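Local coordinates for protein oxidoreductase, zinc-binding dehydrogenase family (Myxococcus xanthus, PDB 5K1S) that serves as a zinc-binding medium-chain reductase involved in an alternative de novo route to isovaleryl coenzyme A, at residues Q105-G110 against V143-G148; A113-R116 against L122-T125; A263-T268 against G287-N292. All blocks are in the same frame, centred on the assembly; numbering follows the deposited sequence.

Interaction 1. Residues Q105-G110 against V143-G148. With ZN (zinc ion), chain E.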
loop_
_atom_site.group_PDB
_atom_site.type_symbol
_atom_site.label_atom_id
_atom_site.label_comp_id
_atom_site.label_asym_id
_atom_site.label_seq_id
_atom_site.Cartn_x
_atom_site.Cartn_y
_atom_site.Cartn_z
ATOM N N GLN A 105 -9.873 20.515 -3.768
ATOM C CA GLN A 105 -10.258 20.401 -2.367
ATOM C C GLN A 105 -9.309 21.192 -1.475
ATOM O O GLN A 105 -9.751 21.980 -0.631
ATOM C CB GLN A 105 -10.288 18.929 -1.955
ATOM C CG GLN A 105 -11.313 18.098 -2.724
ATOM C CD GLN A 105 -10.722 16.850 -3.359
ATOM O OE1 GLN A 105 -9.509 16.652 -3.365
ATOM N NE2 GLN A 105 -11.586 16.002 -3.901
ATOM N N ARG A 106 -8.004 21.002 -1.657
ATOM C CA ARG A 106 -6.991 21.631 -0.823
ATOM C C ARG A 106 -5.899 22.226 -1.700
ATOM O O ARG A 106 -5.782 21.917 -2.888
ATOM C CB ARG A 106 -6.378 20.627 0.163
ATOM C CG ARG A 106 -5.704 19.444 -0.516
ATOM C CD ARG A 106 -5.060 18.502 0.485
ATOM N NE ARG A 106 -3.898 19.092 1.145
ATOM C CZ ARG A 106 -2.698 19.211 0.586
ATOM N NH1 ARG A 106 -2.494 18.796 -0.657
ATOM N NH2 ARG A 106 -1.698 19.753 1.266
ATOM N N MET A 107 -5.085 23.081 -1.089
ATOM C CA MET A 107 -3.992 23.738 -1.782
ATOM C C MET A 107 -2.724 22.890 -1.708
ATOM O O MET A 107 -2.696 21.806 -1.121
ATOM C CB MET A 107 -3.748 25.128 -1.192
ATOM C CG MET A 107 -4.770 26.173 -1.608
ATOM S SD MET A 107 -4.897 26.350 -3.398
ATOM C CE MET A 107 -3.222 26.825 -3.823
ATOM N N SER A 108 -1.659 23.404 -2.319
ATOM C CA SER A 108 -0.369 22.726 -2.357
ATOM C C SER A 108 0.686 23.769 -2.696
ATOM O O SER A 108 0.512 24.532 -3.650
ATOM C CB SER A 108 -0.376 21.593 -3.389
ATOM O OG SER A 108 0.885 20.956 -3.460
ATOM N N CYS A 109 1.769 23.805 -1.916
ATOM C CA CYS A 109 2.745 24.881 -2.066
ATOM C C CYS A 109 3.412 24.833 -3.436
ATOM O O CYS A 109 3.550 25.860 -4.109
ATOM C CB CYS A 109 3.787 24.808 -0.951
ATOM S SG CYS A 109 5.008 23.487 -1.127
ATOM N N GLY A 110 3.836 23.646 -3.864
ATOM C CA GLY A 110 4.459 23.475 -5.160
ATOM C C GLY A 110 5.971 23.507 -5.153
ATOM O O GLY A 110 6.578 23.345 -6.219
ATOM N N VAL A 143 -12.360 33.947 -3.727
ATOM C CA VAL A 143 -10.984 34.095 -4.185
ATOM C C VAL A 143 -10.329 32.723 -4.186
ATOM O O VAL A 143 -10.624 31.867 -3.348
ATOM C CB VAL A 143 -10.214 35.101 -3.305
ATOM C CG1 VAL A 143 -8.709 35.003 -3.541
ATOM C CG2 VAL A 143 -10.694 36.510 -3.600
ATOM N N ALA A 144 -9.429 32.512 -5.138
ATOM C CA ALA A 144 -8.769 31.224 -5.284
ATOM C C ALA A 144 -7.346 31.414 -5.792
ATOM O O ALA A 144 -7.147 32.025 -6.849
ATOM C CB ALA A 144 -9.550 30.329 -6.246
ATOM N N PRO A 145 -6.331 30.920 -5.081
ATOM C CA PRO A 145 -4.986 30.899 -5.665
ATOM C C PRO A 145 -4.996 30.096 -6.956
ATOM O O PRO A 145 -5.648 29.056 -7.054
ATOM C CB PRO A 145 -4.133 30.225 -4.581
ATOM C CG PRO A 145 -4.910 30.385 -3.318
ATOM C CD PRO A 145 -6.349 30.362 -3.718
ATOM N N VAL A 146 -4.276 30.595 -7.963
ATOM C CA VAL A 146 -4.281 29.917 -9.256
ATOM C C VAL A 146 -3.831 28.472 -9.103
ATOM O O VAL A 146 -4.225 27.603 -9.891
ATOM C CB VAL A 146 -3.408 30.682 -10.272
ATOM C CG1 VAL A 146 -4.001 32.062 -10.542
ATOM C CG2 VAL A 146 -1.970 30.794 -9.779
ATOM N N GLY A 147 -3.022 28.181 -8.085
ATOM C CA GLY A 147 -2.539 26.832 -7.866
ATOM C C GLY A 147 -3.611 25.829 -7.489
ATOM O O GLY A 147 -3.346 24.623 -7.547
ATOM N N GLY A 148 -4.802 26.290 -7.114
ATOM C CA GLY A 148 -5.869 25.390 -6.723
ATOM C C GLY A 148 -7.058 25.386 -7.665
ATOM O O GLY A 148 -8.173 25.051 -7.253
HETATM ZN ZN ZN E . 4.488 21.222 -1.194
#

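Interaction 2. Residues A113-R116 against L122-T125. With ZN (zinc ion), chain E.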
loop_
_atom_site.group_PDB
_atom_site.type_symbol
_atom_site.label_atom_id
_atom_site.label_comp_id
_atom_site.label_asym_id
_atom_site.label_seq_id
_atom_site.Cartn_x
_atom_site.Cartn_y
_atom_site.Cartn_z
ATOM N N ALA A 113 9.796 18.998 -1.639
ATOM C CA ALA A 113 10.145 17.774 -2.352
ATOM C C ALA A 113 8.899 17.029 -2.817
ATOM O O ALA A 113 8.807 16.608 -3.976
ATOM C CB ALA A 113 11.002 16.878 -1.456
ATOM N N LEU A 114 7.926 16.861 -1.921
ATOM C CA LEU A 114 6.723 16.106 -2.260
ATOM C C LEU A 114 6.008 16.721 -3.455
ATOM O O LEU A 114 5.620 16.015 -4.393
ATOM C CB LEU A 114 5.794 16.039 -1.050
ATOM C CG LEU A 114 6.337 15.248 0.139
ATOM C CD1 LEU A 114 5.584 15.606 1.407
ATOM C CD2 LEU A 114 6.241 13.756 -0.136
ATOM N N CYS A 115 5.815 18.041 -3.435
ATOM C CA CYS A 115 5.181 18.715 -4.563
ATOM C C CYS A 115 5.991 18.523 -5.840
ATOM O O CYS A 115 5.437 18.201 -6.897
ATOM C CB CYS A 115 5.007 20.203 -4.257
ATOM S SG CYS A 115 3.631 20.599 -3.145
ATOM N N ARG A 116 7.310 18.719 -5.761
ATOM C CA ARG A 116 8.158 18.541 -6.934
ATOM C C ARG A 116 8.110 17.115 -7.464
ATOM O O ARG A 116 8.479 16.883 -8.621
ATOM C CB ARG A 116 9.605 18.924 -6.607
ATOM C CG ARG A 116 9.778 20.354 -6.106
ATOM C CD ARG A 116 11.226 20.820 -6.198
ATOM N NE ARG A 116 12.157 19.913 -5.526
ATOM C CZ ARG A 116 12.501 19.990 -4.243
ATOM N NH1 ARG A 116 13.360 19.114 -3.736
ATOM N NH2 ARG A 116 11.992 20.934 -3.460
ATOM N N LEU A 122 0.237 15.127 -0.549
ATOM C CA LEU A 122 0.971 14.935 0.694
ATOM C C LEU A 122 1.695 16.188 1.166
ATOM O O LEU A 122 2.409 16.130 2.172
ATOM C CB LEU A 122 1.983 13.797 0.526
ATOM C CG LEU A 122 1.407 12.478 0.011
ATOM C CD1 LEU A 122 2.516 11.460 -0.203
ATOM C CD2 LEU A 122 0.357 11.934 0.967
ATOM N N CYS A 123 1.534 17.312 0.473
ATOM C CA CYS A 123 2.224 18.535 0.863
ATOM C C CYS A 123 1.829 18.941 2.278
ATOM O O CYS A 123 0.644 18.969 2.622
ATOM C CB CYS A 123 1.894 19.658 -0.120
ATOM S SG CYS A 123 2.582 21.267 0.340
ATOM N N LYS A 124 2.830 19.263 3.098
ATOM C CA LYS A 124 2.592 19.718 4.462
ATOM C C LYS A 124 2.736 21.225 4.633
ATOM O O LYS A 124 2.237 21.767 5.625
ATOM C CB LYS A 124 3.553 19.020 5.431
ATOM C CG LYS A 124 3.235 17.553 5.685
ATOM C CD LYS A 124 4.190 16.954 6.711
ATOM C CE LYS A 124 3.767 15.550 7.125
ATOM N NZ LYS A 124 4.733 14.935 8.084
ATOM N N THR A 125 3.393 21.913 3.697
ATOM C CA THR A 125 3.653 23.339 3.863
ATOM C C THR A 125 2.434 24.191 3.533
ATOM O O THR A 125 2.298 25.298 4.066
ATOM C CB THR A 125 4.838 23.764 2.993
ATOM O OG1 THR A 125 4.519 23.568 1.611
ATOM C CG2 THR A 125 6.079 22.952 3.344
HETATM ZN ZN ZN E . 4.488 21.222 -1.194
#

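Interaction 3. Residues A263-T268 against G287-N292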
loop_
_atom_site.group_PDB
_atom_site.type_symbol
_atom_site.label_atom_id
_atom_site.label_comp_id
_atom_site.label_asym_id
_atom_site.label_seq_id
_atom_site.Cartn_x
_atom_site.Cartn_y
_atom_site.Cartn_z
ATOM N N ALA A 263 -15.470 -2.354 5.879
ATOM C CA ALA A 263 -16.608 -3.262 5.775
ATOM C C ALA A 263 -16.350 -4.375 4.765
ATOM O O ALA A 263 -16.790 -5.514 4.962
ATOM C CB ALA A 263 -17.868 -2.485 5.402
ATOM N N THR A 264 -15.641 -4.069 3.679
ATOM C CA THR A 264 -15.398 -5.030 2.610
ATOM C C THR A 264 -13.933 -5.422 2.478
ATOM O O THR A 264 -13.603 -6.239 1.612
ATOM C CB THR A 264 -15.881 -4.461 1.270
ATOM O OG1 THR A 264 -15.082 -3.326 0.914
ATOM C CG2 THR A 264 -17.339 -4.039 1.351
ATOM N N PHE A 265 -13.051 -4.875 3.317
ATOM C CA PHE A 265 -11.615 -5.033 3.100
ATOM C C PHE A 265 -11.198 -6.499 3.163
ATOM O O PHE A 265 -10.526 -7.005 2.256
ATOM C CB PHE A 265 -10.844 -4.207 4.129
ATOM C CG PHE A 265 -9.394 -4.014 3.788
ATOM C CD1 PHE A 265 -9.014 -3.124 2.799
ATOM C CD2 PHE A 265 -8.413 -4.717 4.461
ATOM C CE1 PHE A 265 -7.685 -2.944 2.486
ATOM C CE2 PHE A 265 -7.082 -4.539 4.152
ATOM C CZ PHE A 265 -6.717 -3.651 3.164
ATOM N N ASP A 266 -11.585 -7.200 4.233
ATOM C CA ASP A 266 -11.133 -8.576 4.419
ATOM C C ASP A 266 -11.494 -9.448 3.220
ATOM O O ASP A 266 -10.710 -10.315 2.817
ATOM C CB ASP A 266 -11.729 -9.152 5.702
ATOM C CG ASP A 266 -11.183 -10.527 6.031
ATOM O OD1 ASP A 266 -10.032 -10.609 6.510
ATOM O OD2 ASP A 266 -11.906 -11.524 5.814
ATOM N N GLN A 267 -12.676 -9.235 2.638
ATOM C CA GLN A 267 -13.068 -9.996 1.455
ATOM C C GLN A 267 -12.311 -9.525 0.219
ATOM O O GLN A 267 -11.958 -10.338 -0.645
ATOM C CB GLN A 267 -14.575 -9.880 1.235
ATOM C CG GLN A 267 -15.413 -10.595 2.276
ATOM C CD GLN A 267 -15.283 -12.102 2.191
ATOM O OE1 GLN A 267 -15.996 -12.754 1.427
ATOM N NE2 GLN A 267 -14.371 -12.663 2.975
ATOM N N THR A 268 -12.061 -8.216 0.112
ATOM C CA THR A 268 -11.294 -7.694 -1.015
ATOM C C THR A 268 -9.953 -8.405 -1.133
ATOM O O THR A 268 -9.579 -8.874 -2.213
ATOM C CB THR A 268 -11.088 -6.183 -0.860
ATOM O OG1 THR A 268 -12.348 -5.508 -0.970
ATOM C CG2 THR A 268 -10.139 -5.642 -1.930
ATOM N N GLY A 287 -14.232 2.119 10.602
ATOM C CA GLY A 287 -13.825 1.023 11.449
ATOM C C GLY A 287 -12.412 0.556 11.162
ATOM O O GLY A 287 -11.853 0.777 10.088
ATOM N N MET A 288 -11.822 -0.093 12.159
ATOM C CA MET A 288 -10.493 -0.656 12.006
ATOM C C MET A 288 -10.576 -2.006 11.297
ATOM O O MET A 288 -11.655 -2.558 11.066
ATOM C CB MET A 288 -9.811 -0.801 13.364
ATOM C CG MET A 288 -9.665 0.503 14.137
ATOM S SD MET A 288 -8.609 1.717 13.319
ATOM C CE MET A 288 -9.813 2.648 12.374
ATOM N N VAL A 289 -9.410 -2.536 10.943
ATOM C CA VAL A 289 -9.308 -3.766 10.168
ATOM C C VAL A 289 -8.379 -4.724 10.894
ATOM O O VAL A 289 -7.385 -4.307 11.499
ATOM C CB VAL A 289 -8.796 -3.493 8.737
ATOM C CG1 VAL A 289 -8.403 -4.792 8.033
ATOM C CG2 VAL A 289 -9.857 -2.762 7.934
ATOM N N GLN A 290 -8.707 -6.012 10.830
ATOM C CA GLN A 290 -7.820 -7.078 11.289
ATOM C C GLN A 290 -7.153 -7.656 10.046
ATOM O O GLN A 290 -7.665 -8.579 9.411
ATOM C CB GLN A 290 -8.589 -8.134 12.076
ATOM C CG GLN A 290 -8.942 -7.706 13.490
ATOM C CD GLN A 290 -7.711 -7.435 14.338
ATOM O OE1 GLN A 290 -6.944 -8.346 14.650
ATOM N NE2 GLN A 290 -7.513 -6.174 14.707
ATOM N N LEU A 291 -6.002 -7.091 9.695
ATOM C CA LEU A 291 -5.276 -7.509 8.505
ATOM C C LEU A 291 -4.510 -8.796 8.780
ATOM O O LEU A 291 -3.762 -8.887 9.759
ATOM C CB LEU A 291 -4.317 -6.408 8.058
ATOM C CG LEU A 291 -3.430 -6.731 6.853
ATOM C CD1 LEU A 291 -4.271 -6.991 5.612
ATOM C CD2 LEU A 291 -2.447 -5.602 6.607
ATOM N N ASN A 292 -4.696 -9.787 7.913
ATOM C CA ASN A 292 -3.985 -11.053 8.036
ATOM C C ASN A 292 -2.694 -10.983 7.227
ATOM O O ASN A 292 -2.757 -10.824 6.001
ATOM C CB ASN A 292 -4.860 -12.202 7.562
ATOM C CG ASN A 292 -4.141 -13.147 6.624
ATOM O OD1 ASN A 292 -4.152 -12.957 5.411
ATOM N ND2 ASN A 292 -3.526 -14.184 7.182
#

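Interaction 1. Residues Q105-G110 against V143-G148
Met107 reaches across to Pro145 and Gly148 with the end of its side chain, and this one residue carries nearly all of the contact. Its CG stands anti to the carbonyl carbon (chi1 -76°), and further bends at chi2 and chi3 fold the thioether back on itself, bringing SD and CE together against the turn 145-148. Met107 CE lies 3.6 Å from Pro145 CB, the methionine chain slanting past the proline ring instead of running alongside it. Beside it, Met107 SD packs on the backbone, 3.6 Å from Gly148 CA, while Met107 CE also comes 3.8 Å from Gly147 C. The turn itself is closed by Gly148 N donating to Pro145 O at 2.9 Å, and a CB on Gly148 would point at Met107 SD and come too close to it. All this belongs to the GroES-like domain of a medium-chain reductase: residues 105-110 lead from strand 100-103 into the structural-zinc lobe, and residues 143-148 form the end of strand 141-145 and the turn after it. With an alanine here instead of Met107, Pro145 and Gly148 would probably lose their apolar cover and a gap would open between the two segments. Two residues on, Cys109 gives SG to the zinc at 2.3 Å, alongside Cys112, Cys115 and Cys123. At the other end of the segment, Gln105 packs against Cys166, a ligand of the other zinc ion.

Interaction 2. Residues A113-R116 against L122-T125
The structural zinc lobe of the medium-chain dehydrogenase/reductase family, a four-cysteine site inserted in the GroES-like domain, supplies this contact. The short helix 113-116 brings one ligand and the chain at 122-125 the last, so the metal itself joins the two segments. Cys115 SG binds zinc at 2.2 Å and Cys123 SG at 2.4 Å, and the angle between these two bonds, about 105°, is close to tetrahedral; Cys109 and Cys112 fill the other two corners. The cysteines use different torsions to get there. Cys115 holds SG beside its backbone N (chi1 -77°), whereas Cys123 swings SG fully anti to its own N (chi1 175°), and the two sulfurs converge on the ion from their separate backbones. Apart from the metal bonds, Cys115 SG rests against Cys123 CB at 3.6 Å. Arg106, from the segment before the helix, packs on Cys123.

Beside the metal, Leu114 leaves the helix toward residues 122-125. Its CD1 makes the closest approach, lying over the Leu122 carbonyl group, with Leu122 CB 4.1 Å from Leu114 CD1; the other methyl, CD2, lies beside the Leu122 side chain. That side chain continues past Leu114 CD2, and Leu122 also packs on Lys299 of the second subunit; Lys124 likewise lies on Pro274 of that subunit, so the lobe also takes part in the interface with the second subunit. The exposed Arg116 folds back toward the start of the helix, where NH2 bonds to Asp111 O, and Ala113 CA lies 3.6 Å above one face of the Arg116 guanidinium, offset toward its rim.

Interaction 3. Residues A263-T268 against G287-N292
Within the Rossmann-type domain, helix 262-270 lies in the crossover from strand 253-258 to strand 276-280 and packs on the short strand 289-291; the two segments run nearly parallel, at 15° and 8.6 Å between axes. Apolar packing does the work. Phe265 throws its ring out anti to the backbone N (chi1 -165°), bringing the CD2-CE2 side of the ring against the strand. Val289 CG1 comes obliquely onto CD2 of Phe265 at 3.6 Å, the two side chains crossing at about a right angle. Leu291 CD1 sits further along, at the ring edge and near its plane, 4.0 Å from Phe265 CE2.

Strand pairing extends the contact to the second subunit: residues 289-291 run antiparallel to a strand of that subunit, so the sheet continues across the interface, and Phe265 also touches Leu291 of the second subunit.

The polar groups at the rim find partners outside the two segments. Asp266 OD1 stays 4.3 Å from Gln290 O, and Asp266 OD2 instead makes a salt bridge with Lys270, one turn along the helix. At the far end of the strand, Asn292 starts helix 293-298 as its N-cap, OD1 accepting from Leu295 N.

Interactions 1 and 2 are neighbours in the GroES-like domain, their centres 13 Å apart, and they share one structural zinc: Cys109 comes from the first, Cys115 and Cys123 from the second. Along the chain, interaction 2 is nested inside the loop that interaction 1 closes, where residues 105-110 pack on the turn after strand 141-145. Interaction 3 follows later, in the Rossmann-type domain, with its centre 34 Å from that of interaction 1 and 30 Å from that of interaction 2. Interactions 2 and 3 do not touch, yet both meet the second subunit, so each domain contributes to the interface with it.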